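Side-chain contacts in probable N-glycosylase/DNA lyase (Thermotoga maritima, PDB 3N0U), which belongs to the helix-hairpin-helix superfamily of DNA glycosylases and folds as a mostly helical single chain without beta strands: residues Q126-L131 with E153-L158; F51-F56 with L147-V152; E25-L30 with L209-K214. All coordinates share one frame; numbering follows the deposited sequence.

In the fold
Followed from the N terminus, the chain enters contact 3 first: 25-30 on the long helix 13-44 waits 178 intervening residues for 209-214 on helix 202-214, so the first long helix is joined to the last helix and both other contacts lie within this span. Contact 2 starts at 51-56 on helix 47-59 and closes a 90-residue loop at 147-152, where helix 140-148 ends. Contact 1 begins inside that loop, at 126-131 on helix 124-134, and closes just beyond it at 153-158, so contacts 1 and 2 cross. These two touch through Leu147, Arg148, Leu155 and Ile157; contact 3 stands apart, its centre about 23 Å from that of contact 1 and 21 Å from that of contact 2.

Contact 1: Q126-L131 with E153-L158; sequences QSREFL and EDLAIL
Arg128 NH1 is gripped by two groups, a salt bridge to Glu188 OE2 and a hydrogen bond to Ser144 OG, while the CD2 methyl of Leu155 presses on the same guanidinium from above. Leu155 CD2 sits 3.3 Å over the guanidinium plane, displaced toward its rim, and lies 3.6 Å from Arg128 NH1. Leu155 CD2 is almost as close to the other terminal nitrogen, Arg128 NH2, at 3.7 Å. Leu155 CB lies 3.8 Å from Arg128 NH1, so the leucine runs alongside the end of the arginine, the two side chains antiparallel to each other. The arginine chain leaves helix 124-134 with CG anti to the backbone N (chi1 168°) and bends only at chi3 (66°), which lays the flat group against the leucine. Helix 124-134 and helix 140-148, joined by a short turn, form the helix-hairpin-helix element of this family. Val132, Ala135 and Ile138 hold a sodium ion there, about 9 Å from the side chain of Arg128. Ser144 belongs to the second helix of that element and Glu188 to helix 181-198, so the arginine links both to the loop 153-158. Glu188 OE2 also accepts the backbone N-H of Ala156, and this shared carboxylate oxygen ties the loop backbone to the buried positive charge. The Ala156 carbonyl O lies near the guanidinium plane at its edge, but at 4.2 Å from Arg128 NH1 it is too far for a bond; its hydrogen-bond partner is Tyr184 OH. The Glu188 carboxylate probably offsets the cost of burying the arginine's charge. Leu155 CD1 also packs on the CD1 methyl of Leu147, on the helix that carries Ser144.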
ATOM      1  N   GLN A 126      -9.933  11.769   3.497  1.00 22.73           N
ATOM      2  CA  GLN A 126     -10.351  11.805   4.890  1.00 25.89           C
ATOM      3  C   GLN A 126     -10.108  10.440   5.543  1.00 18.60           C
ATOM      4  O   GLN A 126      -9.673  10.362   6.691  1.00 23.97           O
ATOM      5  CB  GLN A 126     -11.810  12.224   5.011  1.00 30.02           C
ATOM      6  CG  GLN A 126     -12.072  13.612   4.483  1.00 49.80           C
ATOM      7  CD  GLN A 126     -13.498  14.039   4.689  1.00 72.60           C
ATOM      8  OE1 GLN A 126     -14.270  13.345   5.344  1.00 62.20           O
ATOM      9  NE2 GLN A 126     -13.860  15.185   4.132  1.00 91.78           N
ATOM     10  N   SER A 127     -10.379   9.366   4.812  1.00 21.71           N
ATOM     11  CA  SER A 127     -10.139   8.026   5.348  1.00 19.53           C
ATOM     12  C   SER A 127      -8.665   7.804   5.643  1.00 19.29           C
ATOM     13  O   SER A 127      -8.321   7.214   6.655  1.00 20.14           O
ATOM     14  CB  SER A 127     -10.673   6.959   4.391  1.00 21.27           C
ATOM     15  OG  SER A 127     -12.087   7.065   4.344  1.00 25.33           O
ATOM     16  N   ARG A 128      -7.792   8.313   4.786  1.00 19.03           N
ATOM     17  CA  ARG A 128      -6.364   8.166   5.030  1.00 18.55           C
ATOM     18  C   ARG A 128      -5.965   8.911   6.307  1.00 20.34           C
ATOM     19  O   ARG A 128      -5.205   8.385   7.111  1.00 20.16           O
ATOM     20  CB  ARG A 128      -5.541   8.671   3.839  1.00 20.59           C
ATOM     21  CG  ARG A 128      -4.057   8.801   4.170  1.00 18.48           C
ATOM     22  CD  ARG A 128      -3.233   8.936   2.913  1.00 21.11           C
ATOM     23  NE  ARG A 128      -3.533  10.190   2.247  1.00 19.63           N
ATOM     24  CZ  ARG A 128      -3.155  10.509   1.023  1.00 19.27           C
ATOM     25  NH1 ARG A 128      -2.463   9.656   0.295  1.00 20.88           N
ATOM     26  NH2 ARG A 128      -3.475  11.696   0.536  1.00 23.17           N
ATOM     27  N   GLU A 129      -6.494  10.121   6.505  1.00 18.86           N
ATOM     28  CA  GLU A 129      -6.199  10.899   7.708  1.00 20.33           C
ATOM     29  C   GLU A 129      -6.604  10.099   8.944  1.00 21.69           C
ATOM     30  O   GLU A 129      -5.889  10.055   9.938  1.00 21.98           O
ATOM     31  CB  GLU A 129      -6.951  12.237   7.702  1.00 25.37           C
ATOM     32  CG  GLU A 129      -6.357  13.278   6.769  1.00 27.17           C
ATOM     33  CD  GLU A 129      -7.194  14.563   6.698  1.00 37.70           C
ATOM     34  OE1 GLU A 129      -8.162  14.704   7.476  1.00 43.98           O
ATOM     35  OE2 GLU A 129      -6.882  15.426   5.847  1.00 46.25           O
ATOM     36  N   PHE A 130      -7.772   9.480   8.875  1.00 19.45           N
ATOM     37  CA  PHE A 130      -8.270   8.683   9.992  1.00 20.09           C
ATOM     38  C   PHE A 130      -7.341   7.542  10.344  1.00 18.73           C
ATOM     39  O   PHE A 130      -7.048   7.311  11.501  1.00 21.10           O
ATOM     40  CB  PHE A 130      -9.654   8.119   9.692  1.00 20.90           C
ATOM     41  CG  PHE A 130     -10.159   7.201  10.769  1.00 21.49           C
ATOM     42  CD1 PHE A 130      -9.891   5.844  10.720  1.00 26.04           C
ATOM     43  CD2 PHE A 130     -10.848   7.708  11.856  1.00 26.83           C
ATOM     44  CE1 PHE A 130     -10.332   4.999  11.726  1.00 25.82           C
ATOM     45  CE2 PHE A 130     -11.296   6.863  12.870  1.00 29.80           C
ATOM     46  CZ  PHE A 130     -11.034   5.516  12.805  1.00 29.20           C
ATOM     47  N   LEU A 131      -6.883   6.823   9.332  1.00 19.09           N
ATOM     48  CA  LEU A 131      -6.037   5.672   9.559  1.00 22.38           C
ATOM     49  C   LEU A 131      -4.680   6.093  10.083  1.00 18.80           C
ATOM     50  O   LEU A 131      -4.121   5.431  10.945  1.00 19.35           O
ATOM     51  CB  LEU A 131      -5.882   4.882   8.262  1.00 21.45           C
ATOM     52  CG  LEU A 131      -7.134   4.150   7.808  1.00 21.04           C
ATOM     53  CD1 LEU A 131      -6.958   3.699   6.371  1.00 25.34           C
ATOM     54  CD2 LEU A 131      -7.478   2.968   8.739  1.00 20.94           C
ATOM     55  N   GLU A 153      -8.222   4.744  -6.293  1.00 20.59           N
ATOM     56  CA  GLU A 153      -7.243   5.101  -7.312  1.00 22.32           C
ATOM     57  C   GLU A 153      -6.585   6.462  -7.130  1.00 20.50           C
ATOM     58  O   GLU A 153      -5.593   6.766  -7.806  1.00 21.38           O
ATOM     59  CB  GLU A 153      -7.891   4.999  -8.696  1.00 22.89           C
ATOM     60  CG  GLU A 153      -8.195   3.532  -9.077  1.00 30.89           C
ATOM     61  CD  GLU A 153      -8.722   3.334 -10.493  1.00 41.14           C
ATOM     62  OE1 GLU A 153      -8.035   3.754 -11.462  1.00 32.94           O
ATOM     63  OE2 GLU A 153      -9.810   2.721 -10.632  1.00 39.69           O
ATOM     64  N   ASP A 154      -7.104   7.251  -6.192  1.00 22.21           N
ATOM     65  CA  ASP A 154      -6.749   8.657  -6.041  1.00 23.17           C
ATOM     66  C   ASP A 154      -5.409   8.921  -5.350  1.00 19.50           C
ATOM     67  O   ASP A 154      -4.914  10.056  -5.395  1.00 24.22           O
ATOM     68  CB  ASP A 154      -7.842   9.359  -5.216  1.00 28.81           C
ATOM     69  CG  ASP A 154      -9.257   9.028  -5.697  1.00 49.68           C
ATOM     70  OD1 ASP A 154      -9.695   7.850  -5.587  1.00 47.28           O
ATOM     71  OD2 ASP A 154      -9.944   9.961  -6.153  1.00 54.86           O
ATOM     72  N   LEU A 155      -4.834   7.897  -4.713  1.00 20.45           N
ATOM     73  CA  LEU A 155      -3.723   8.098  -3.762  1.00 20.34           C
ATOM     74  C   LEU A 155      -2.428   7.449  -4.223  1.00 19.75           C
ATOM     75  O   LEU A 155      -2.451   6.381  -4.808  1.00 20.72           O
ATOM     76  CB  LEU A 155      -4.089   7.523  -2.388  1.00 22.48           C
ATOM     77  CG  LEU A 155      -5.416   8.012  -1.783  1.00 22.01           C
ATOM     78  CD1 LEU A 155      -5.587   7.389  -0.381  1.00 20.56           C
ATOM     79  CD2 LEU A 155      -5.481   9.556  -1.738  1.00 21.05           C
ATOM     80  N   ALA A 156      -1.306   8.124  -3.975  1.00 18.17           N
ATOM     81  CA  ALA A 156       0.015   7.545  -4.187  1.00 19.32           C
ATOM     82  C   ALA A 156       0.522   6.830  -2.957  1.00 18.29           C
ATOM     83  O   ALA A 156       0.213   7.215  -1.817  1.00 20.24           O
ATOM     84  CB  ALA A 156       1.004   8.627  -4.553  1.00 22.74           C
ATOM     85  N   ILE A 157       1.337   5.806  -3.194  1.00 19.60           N
ATOM     86  CA  ILE A 157       2.011   5.074  -2.130  1.00 17.62           C
ATOM     87  C   ILE A 157       3.493   5.419  -2.210  1.00 17.85           C
ATOM     88  O   ILE A 157       4.247   4.848  -3.001  1.00 21.14           O
ATOM     89  CB  ILE A 157       1.806   3.552  -2.276  1.00 17.46           C
ATOM     90  CG1 ILE A 157       0.312   3.226  -2.364  1.00 19.38           C
ATOM     91  CG2 ILE A 157       2.430   2.830  -1.114  1.00 17.56           C
ATOM     92  CD1 ILE A 157       0.042   1.810  -2.917  1.00 19.44           C
ATOM     93  N   LEU A 158       3.912   6.350  -1.365  1.00 16.91           N
ATOM     94  CA  LEU A 158       5.261   6.888  -1.435  1.00 17.89           C
ATOM     95  C   LEU A 158       6.220   6.082  -0.574  1.00 20.13           C
ATOM     96  O   LEU A 158       6.639   6.518   0.499  1.00 24.24           O
ATOM     97  CB  LEU A 158       5.255   8.371  -1.039  1.00 20.37           C
ATOM     98  CG  LEU A 158       4.352   9.246  -1.914  1.00 19.37           C
ATOM     99  CD1 LEU A 158       4.299  10.699  -1.405  1.00 24.41           C
ATOM    100  CD2 LEU A 158       4.805   9.210  -3.395  1.00 20.02           C
TER

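Contact 2: F51-F56 with L147-V152; sequences FCELSF and LRNTGV
The Schellman motif that ends helix 140-148, the second helix of the helix-hairpin-helix element, presents Asn149 to Glu53 on helix 47-59. Asn149 ND2 donates to Glu53 OE2 at 2.8 Å with an N-H...O angle of 157°. The oxygen lies close to the amide plane and is met nearly along its C-O axis, although carboxylate and amide planes are turned 48° apart. Glu53 CG, anti to the backbone N (chi1 -164°), lies 3.9 Å from Asn149 CB, and the bend at chi2 turns the carboxylate toward the amide. The other side of the amide fixes its rotation: Asn149 OD1 takes two in-plane N-H groups of Arg148, NE at 2.8 Å and NH2 at 3.0 Å, a side-on grip on one atom. Arg148 NH1 pairs with Asp206, which helps position this guanidinium. Phe56 approaches obliquely, its CE2 3.8 Å from Asn149 ND2. The C-terminal residue Lys219 completes the cluster: its O accepts from Asn149 ND2, its NZ pairs with Glu53 OE1 and makes a cation-pi contact with Phe56. Behind Asn149 the chain reverses through Gly151, with positive phi and its N bonded to Arg148 O at 2.9 Å, while Val152 N reaches Leu147 O at 3.1 Å, the paired bonds that define a Schellman helix C-cap.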
ATOM      1  N   PHE A  51      -9.991  -6.078   7.249  1.00 18.02           N
ATOM      2  CA  PHE A  51      -9.042  -6.094   8.352  1.00 17.58           C
ATOM      3  C   PHE A  51      -7.778  -6.884   8.002  1.00 16.59           C
ATOM      4  O   PHE A  51      -6.664  -6.521   8.395  1.00 17.72           O
ATOM      5  CB  PHE A  51      -9.668  -6.689   9.620  1.00 18.49           C
ATOM      6  CG  PHE A  51      -8.801  -6.512  10.820  1.00 15.84           C
ATOM      7  CD1 PHE A  51      -7.956  -7.525  11.247  1.00 19.62           C
ATOM      8  CD2 PHE A  51      -8.760  -5.293  11.466  1.00 19.86           C
ATOM      9  CE1 PHE A  51      -7.138  -7.336  12.347  1.00 20.15           C
ATOM     10  CE2 PHE A  51      -7.931  -5.096  12.535  1.00 17.71           C
ATOM     11  CZ  PHE A  51      -7.117  -6.113  12.974  1.00 19.47           C
ATOM     12  N   CYS A  52      -7.943  -7.967   7.267  1.00 17.75           N
ATOM     13  CA  CYS A  52      -6.777  -8.750   6.885  0.58 17.31           C
ATOM     14  C   CYS A  52      -5.899  -7.961   5.912  1.00 17.55           C
ATOM     15  O   CYS A  52      -4.671  -8.057   5.971  1.00 18.25           O
ATOM     16  CB  CYS A  52      -7.195 -10.087   6.293  0.58 18.06           C
ATOM     17  SG  CYS A  52      -7.902 -11.202   7.523  0.58 22.37           S
ATOM     18  N   GLU A  53      -6.508  -7.164   5.051  1.00 16.44           N
ATOM     19  CA  GLU A  53      -5.740  -6.312   4.155  1.00 15.63           C
ATOM     20  C   GLU A  53      -5.048  -5.190   4.927  1.00 14.03           C
ATOM     21  O   GLU A  53      -3.921  -4.833   4.639  1.00 15.81           O
ATOM     22  CB  GLU A  53      -6.623  -5.721   3.068  1.00 16.63           C
ATOM     23  CG  GLU A  53      -5.829  -5.136   1.897  1.00 22.24           C
ATOM     24  CD  GLU A  53      -5.056  -6.206   1.144  1.00 27.30           C
ATOM     25  OE1 GLU A  53      -5.351  -7.419   1.303  1.00 36.79           O
ATOM     26  OE2 GLU A  53      -4.111  -5.844   0.438  1.00 45.00           O
ATOM     27  N   LEU A  54      -5.728  -4.617   5.910  1.00 16.61           N
ATOM     28  CA  LEU A  54      -5.084  -3.631   6.758  1.00 15.12           C
ATOM     29  C   LEU A  54      -3.868  -4.257   7.456  1.00 15.10           C
ATOM     30  O   LEU A  54      -2.813  -3.631   7.561  1.00 16.51           O
ATOM     31  CB  LEU A  54      -6.079  -3.074   7.791  1.00 14.17           C
ATOM     32  CG  LEU A  54      -5.517  -1.974   8.666  1.00 16.62           C
ATOM     33  CD1 LEU A  54      -5.224  -0.708   7.839  1.00 21.89           C
ATOM     34  CD2 LEU A  54      -6.503  -1.678   9.787  1.00 21.32           C
ATOM     35  N   SER A  55      -4.013  -5.500   7.907  1.00 15.22           N
ATOM     36  CA  SER A  55      -2.902  -6.218   8.550  1.00 13.85           C
ATOM     37  C   SER A  55      -1.734  -6.485   7.602  1.00 17.05           C
ATOM     38  O   SER A  55      -0.561  -6.358   7.999  1.00 16.78           O
ATOM     39  CB  SER A  55      -3.396  -7.514   9.186  1.00 16.38           C
ATOM     40  OG  SER A  55      -4.419  -7.223  10.142  1.00 17.61           O
ATOM     41  N   PHE A  56      -2.044  -6.793   6.344  1.00 14.15           N
ATOM     42  CA  PHE A  56      -1.022  -6.941   5.319  1.00 13.67           C
ATOM     43  C   PHE A  56      -0.215  -5.648   5.247  1.00 15.03           C
ATOM     44  O   PHE A  56       1.010  -5.666   5.174  1.00 16.26           O
ATOM     45  CB  PHE A  56      -1.658  -7.272   3.960  1.00 16.01           C
ATOM     46  CG  PHE A  56      -0.721  -7.125   2.792  1.00 16.60           C
ATOM     47  CD1 PHE A  56       0.126  -8.156   2.437  1.00 17.94           C
ATOM     48  CD2 PHE A  56      -0.702  -5.964   2.038  1.00 20.33           C
ATOM     49  CE1 PHE A  56       0.989  -8.024   1.364  1.00 21.61           C
ATOM     50  CE2 PHE A  56       0.159  -5.832   0.967  1.00 19.16           C
ATOM     51  CZ  PHE A  56       1.012  -6.868   0.634  1.00 20.38           C
ATOM     52  N   LEU A 147      -5.804   1.695   1.315  1.00 16.83           N
ATOM     53  CA  LEU A 147      -6.928   2.201   0.536  1.00 16.11           C
ATOM     54  C   LEU A 147      -6.821   1.792  -0.938  1.00 14.30           C
ATOM     55  O   LEU A 147      -7.786   1.308  -1.544  1.00 15.95           O
ATOM     56  CB  LEU A 147      -7.078   3.715   0.731  1.00 18.16           C
ATOM     57  CG  LEU A 147      -7.553   4.095   2.149  1.00 18.77           C
ATOM     58  CD1 LEU A 147      -7.376   5.575   2.407  1.00 20.46           C
ATOM     59  CD2 LEU A 147      -9.011   3.681   2.368  1.00 19.41           C
ATOM     60  N   ARG A 148      -5.637   1.920  -1.515  1.00 15.87           N
ATOM     61  CA  ARG A 148      -5.425   1.501  -2.886  1.00 16.82           C
ATOM     62  C   ARG A 148      -5.775   0.022  -3.068  1.00 15.78           C
ATOM     63  O   ARG A 148      -6.385  -0.363  -4.077  1.00 16.28           O
ATOM     64  CB  ARG A 148      -3.962   1.758  -3.266  1.00 14.99           C
ATOM     65  CG  ARG A 148      -3.657   1.713  -4.758  1.00 17.55           C
ATOM     66  CD  ARG A 148      -3.582   0.291  -5.348  1.00 18.96           C
ATOM     67  NE  ARG A 148      -2.632  -0.580  -4.669  1.00 16.36           N
ATOM     68  CZ  ARG A 148      -1.342  -0.676  -4.973  1.00 15.79           C
ATOM     69  NH1 ARG A 148      -0.816   0.073  -5.917  1.00 17.18           N
ATOM     70  NH2 ARG A 148      -0.562  -1.499  -4.285  1.00 17.00           N
ATOM     71  N   ASN A 149      -5.371  -0.807  -2.093  1.00 14.68           N
ATOM     72  CA  ASN A 149      -5.600  -2.239  -2.168  1.00 16.30           C
ATOM     73  C   ASN A 149      -7.085  -2.631  -1.998  1.00 16.44           C
ATOM     74  O   ASN A 149      -7.444  -3.795  -2.153  1.00 17.63           O
ATOM     75  CB  ASN A 149      -4.714  -3.010  -1.187  1.00 15.65           C
ATOM     76  CG  ASN A 149      -3.284  -3.158  -1.683  1.00 14.77           C
ATOM     77  OD1 ASN A 149      -2.852  -2.460  -2.576  1.00 15.74           O
ATOM     78  ND2 ASN A 149      -2.560  -4.064  -1.094  1.00 18.89           N
ATOM     79  N   THR A 150      -7.937  -1.660  -1.688  1.00 17.29           N
ATOM     80  CA  THR A 150      -9.377  -1.885  -1.665  1.00 19.12           C
ATOM     81  C   THR A 150     -10.060  -1.244  -2.882  1.00 19.91           C
ATOM     82  O   THR A 150     -11.280  -1.193  -2.955  1.00 20.76           O
ATOM     83  CB  THR A 150     -10.038  -1.326  -0.381  1.00 19.91           C
ATOM     84  OG1 THR A 150     -10.104   0.113  -0.435  1.00 22.42           O
ATOM     85  CG2 THR A 150      -9.277  -1.762   0.830  1.00 21.71           C
ATOM     86  N   GLY A 151      -9.259  -0.753  -3.820  1.00 18.79           N
ATOM     87  CA  GLY A 151      -9.755  -0.228  -5.081  1.00 20.79           C
ATOM     88  C   GLY A 151      -9.645   1.276  -5.264  1.00 22.70           C
ATOM     89  O   GLY A 151     -10.005   1.791  -6.331  1.00 23.74           O
ATOM     90  N   VAL A 152      -9.159   1.997  -4.253  1.00 18.56           N
ATOM     91  CA  VAL A 152      -9.030   3.455  -4.383  1.00 18.19           C
ATOM     92  C   VAL A 152      -7.928   3.827  -5.380  1.00 17.54           C
ATOM     93  O   VAL A 152      -6.819   3.276  -5.337  1.00 20.70           O
ATOM     94  CB  VAL A 152      -8.757   4.129  -3.014  1.00 20.05           C
ATOM     95  CG1 VAL A 152      -8.404   5.602  -3.181  1.00 23.69           C
ATOM     96  CG2 VAL A 152      -9.979   3.971  -2.087  1.00 21.55           C
TER

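Contact 3: E25-L30 with L209-K214; sequences EEAKPL and LWYLVK
Tyr211 meets helix 13-44 through one polar bond and two apolar contacts. The polar one is short: Tyr211 OH donates to Glu26 OE1 at 2.6 Å, and OE1 accepts through its anti lone pair, the one directed away from OE2. OE1 lies at the ring edge, in its plane, while the carboxylate itself is turned 86° to the ring. Glu26 places CG between its backbone N and carbonyl carbon and extends from there, so Glu26 CG too comes close, 3.3 Å from Tyr211 OH. The apolar part is a CH-pi contact: Ala27 CB stands over one ring face of Tyr211, 3.8 Å from the centroid and 14° off the normal. Leu30 CD1 adds a looser contact at the ring edge, 4.4 Å from Tyr211 CE1. The ring thus reaches three side chains of one helical surface, with Ala27 as its buried base and Glu26 and Leu30 on the exposed margin. The two short helical segments approach to 10.7 Å between axes at 114°. Ile23, a turn earlier on helix 13-44, and Val217 also touch the tyrosine, and Leu212 next to it packs between helix 13-44 and Leu165 of helix 160-168.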
ATOM      1  N   GLU A  25       2.516  -2.130 -22.336  1.00 17.15           N
ATOM      2  CA  GLU A  25       1.649  -3.113 -22.975  1.00 18.96           C
ATOM      3  C   GLU A  25       1.750  -4.441 -22.251  1.00 19.79           C
ATOM      4  O   GLU A  25       0.752  -5.096 -22.003  1.00 20.47           O
ATOM      5  CB  GLU A  25       2.049  -3.293 -24.432  1.00 22.53           C
ATOM      6  CG  GLU A  25       1.221  -4.319 -25.177  1.00 27.93           C
ATOM      7  CD  GLU A  25       1.761  -4.590 -26.577  1.00 51.11           C
ATOM      8  OE1 GLU A  25       1.793  -5.772 -26.993  1.00 64.19           O
ATOM      9  OE2 GLU A  25       2.161  -3.618 -27.261  1.00 59.14           O
ATOM     10  N   GLU A  26       2.963  -4.830 -21.899  1.00 21.10           N
ATOM     11  CA  GLU A  26       3.147  -6.124 -21.265  1.00 16.26           C
ATOM     12  C   GLU A  26       2.668  -6.148 -19.824  1.00 14.18           C
ATOM     13  O   GLU A  26       2.258  -7.198 -19.320  1.00 17.97           O
ATOM     14  CB  GLU A  26       4.609  -6.597 -21.376  1.00 19.65           C
ATOM     15  CG  GLU A  26       5.618  -5.880 -20.523  1.00 19.01           C
ATOM     16  CD  GLU A  26       7.041  -6.192 -20.966  1.00 17.34           C
ATOM     17  OE1 GLU A  26       7.900  -6.474 -20.105  1.00 17.69           O
ATOM     18  OE2 GLU A  26       7.296  -6.126 -22.176  1.00 19.79           O
ATOM     19  N   ALA A  27       2.765  -5.008 -19.147  1.00 17.27           N
ATOM     20  CA  ALA A  27       2.398  -4.930 -17.747  1.00 17.16           C
ATOM     21  C   ALA A  27       0.901  -4.770 -17.585  1.00 16.06           C
ATOM     22  O   ALA A  27       0.345  -5.161 -16.566  1.00 16.25           O
ATOM     23  CB  ALA A  27       3.137  -3.795 -17.050  1.00 18.20           C
ATOM     24  N   LYS A  28       0.244  -4.195 -18.584  1.00 16.87           N
ATOM     25  CA  LYS A  28      -1.156  -3.807 -18.418  1.00 18.66           C
ATOM     26  C   LYS A  28      -2.080  -4.944 -17.979  1.00 17.26           C
ATOM     27  O   LYS A  28      -2.904  -4.758 -17.084  1.00 18.74           O
ATOM     28  CB  LYS A  28      -1.677  -3.131 -19.675  1.00 20.06           C
ATOM     29  CG  LYS A  28      -3.132  -2.748 -19.573  1.00 21.12           C
ATOM     30  CD  LYS A  28      -3.594  -1.965 -20.773  1.00 25.46           C
ATOM     31  CE  LYS A  28      -5.023  -1.452 -20.560  1.00 34.40           C
ATOM     32  NZ  LYS A  28      -5.477  -0.621 -21.705  1.00 39.21           N
ATOM     33  N   PRO A  29      -1.961  -6.131 -18.579  1.00 18.01           N
ATOM     34  CA  PRO A  29      -2.884  -7.192 -18.124  1.00 21.11           C
ATOM     35  C   PRO A  29      -2.681  -7.549 -16.659  1.00 18.10           C
ATOM     36  O   PRO A  29      -3.648  -7.853 -15.943  1.00 22.14           O
ATOM     37  CB  PRO A  29      -2.562  -8.390 -19.031  1.00 20.58           C
ATOM     38  CG  PRO A  29      -1.672  -7.861 -20.105  1.00 28.74           C
ATOM     39  CD  PRO A  29      -1.072  -6.571 -19.667  1.00 20.25           C
ATOM     40  N   LEU A  30      -1.440  -7.524 -16.199  1.00 17.33           N
ATOM     41  CA  LEU A  30      -1.176  -7.805 -14.791  1.00 18.42           C
ATOM     42  C   LEU A  30      -1.722  -6.707 -13.893  1.00 18.00           C
ATOM     43  O   LEU A  30      -2.280  -6.981 -12.839  1.00 18.45           O
ATOM     44  CB  LEU A  30       0.328  -7.958 -14.553  1.00 19.49           C
ATOM     45  CG  LEU A  30       1.012  -9.126 -15.262  1.00 22.60           C
ATOM     46  CD1 LEU A  30       2.477  -9.132 -14.881  1.00 25.76           C
ATOM     47  CD2 LEU A  30       0.358 -10.450 -14.886  1.00 27.31           C
ATOM     48  N   LEU A 209       4.982   1.562 -11.959  1.00 17.10           N
ATOM     49  CA  LEU A 209       6.279   1.947 -11.393  1.00 17.01           C
ATOM     50  C   LEU A 209       6.980   0.734 -10.794  1.00 15.45           C
ATOM     51  O   LEU A 209       8.193   0.544 -10.943  1.00 20.10           O
ATOM     52  CB  LEU A 209       6.106   3.019 -10.324  1.00 19.31           C
ATOM     53  CG  LEU A 209       5.720   4.417 -10.813  1.00 20.62           C
ATOM     54  CD1 LEU A 209       5.507   5.328  -9.619  1.00 22.37           C
ATOM     55  CD2 LEU A 209       6.773   5.004 -11.737  1.00 25.11           C
ATOM     56  N   TRP A 210       6.226  -0.107 -10.099  1.00 15.67           N
ATOM     57  CA  TRP A 210       6.853  -1.270  -9.473  1.00 16.93           C
ATOM     58  C   TRP A 210       7.252  -2.353 -10.465  1.00 16.64           C
ATOM     59  O   TRP A 210       8.192  -3.109 -10.210  1.00 19.92           O
ATOM     60  CB  TRP A 210       5.967  -1.850  -8.371  1.00 19.35           C
ATOM     61  CG  TRP A 210       6.313  -1.304  -7.027  1.00 21.65           C
ATOM     62  CD1 TRP A 210       5.685  -0.305  -6.348  1.00 24.94           C
ATOM     63  CD2 TRP A 210       7.398  -1.727  -6.208  1.00 20.66           C
ATOM     64  NE1 TRP A 210       6.311  -0.085  -5.148  1.00 22.99           N
ATOM     65  CE2 TRP A 210       7.366  -0.953  -5.036  1.00 22.33           C
ATOM     66  CE3 TRP A 210       8.393  -2.698  -6.351  1.00 22.73           C
ATOM     67  CZ2 TRP A 210       8.294  -1.112  -4.015  1.00 26.41           C
ATOM     68  CZ3 TRP A 210       9.312  -2.863  -5.333  1.00 23.12           C
ATOM     69  CH2 TRP A 210       9.258  -2.071  -4.180  1.00 24.31           C
ATOM     70  N   TYR A 211       6.565  -2.417 -11.601  1.00 16.73           N
ATOM     71  CA  TYR A 211       6.914  -3.366 -12.656  1.00 17.41           C
ATOM     72  C   TYR A 211       8.348  -3.139 -13.140  1.00 15.89           C
ATOM     73  O   TYR A 211       9.036  -4.069 -13.524  1.00 19.30           O
ATOM     74  CB  TYR A 211       5.914  -3.282 -13.822  1.00 17.38           C
ATOM     75  CG  TYR A 211       6.171  -4.299 -14.900  1.00 14.78           C
ATOM     76  CD1 TYR A 211       5.622  -5.557 -14.818  1.00 15.97           C
ATOM     77  CD2 TYR A 211       7.023  -4.024 -15.972  1.00 17.32           C
ATOM     78  CE1 TYR A 211       5.871  -6.510 -15.787  1.00 17.23           C
ATOM     79  CE2 TYR A 211       7.263  -4.959 -16.936  1.00 18.26           C
ATOM     80  CZ  TYR A 211       6.705  -6.214 -16.830  1.00 17.19           C
ATOM     81  OH  TYR A 211       6.956  -7.176 -17.773  1.00 17.92           O
ATOM     82  N   LEU A 212       8.802  -1.904 -13.072  1.00 20.96           N
ATOM     83  CA  LEU A 212      10.148  -1.572 -13.554  1.00 25.31           C
ATOM     84  C   LEU A 212      11.261  -2.362 -12.881  1.00 30.26           C
ATOM     85  O   LEU A 212      12.294  -2.592 -13.490  1.00 34.89           O
ATOM     86  CB  LEU A 212      10.438  -0.083 -13.367  1.00 26.02           C
ATOM     87  CG  LEU A 212       9.551   0.891 -14.128  1.00 24.39           C
ATOM     88  CD1 LEU A 212       9.969   2.341 -13.773  1.00 26.78           C
ATOM     89  CD2 LEU A 212       9.643   0.653 -15.598  1.00 32.80           C
ATOM     90  N   VAL A 213      11.067  -2.754 -11.623  1.00 28.82           N
ATOM     91  CA  VAL A 213      12.137  -3.356 -10.839  1.00 26.89           C
ATOM     92  C   VAL A 213      12.506  -4.748 -11.359  1.00 29.20           C
ATOM     93  O   VAL A 213      13.655  -5.008 -11.799  1.00 35.18           O
ATOM     94  CB  VAL A 213      11.703  -3.478  -9.356  1.00 33.94           C
ATOM     95  CG1 VAL A 213      12.791  -4.129  -8.516  1.00 47.22           C
ATOM     96  CG2 VAL A 213      11.338  -2.111  -8.798  1.00 38.03           C
ATOM     97  N   LYS A 214      11.533  -5.651 -11.310  1.00 26.66           N
ATOM     98  CA  LYS A 214      11.775  -7.055 -11.603  1.00 24.72           C
ATOM     99  C   LYS A 214      10.708  -7.630 -12.533  1.00 21.62           C
ATOM    100  O   LYS A 214      10.678  -8.823 -12.786  1.00 25.75           O
ATOM    101  CB  LYS A 214      11.818  -7.863 -10.298  1.00 34.03           C
ATOM    102  CG  LYS A 214      13.130  -7.717  -9.535  1.00 49.91           C
ATOM    103  CD  LYS A 214      13.135  -8.497  -8.226  1.00 64.25           C
ATOM    104  CE  LYS A 214      13.605  -9.940  -8.413  1.00 77.46           C
ATOM    105  NZ  LYS A 214      12.531 -10.852  -8.901  1.00 84.31           N
TER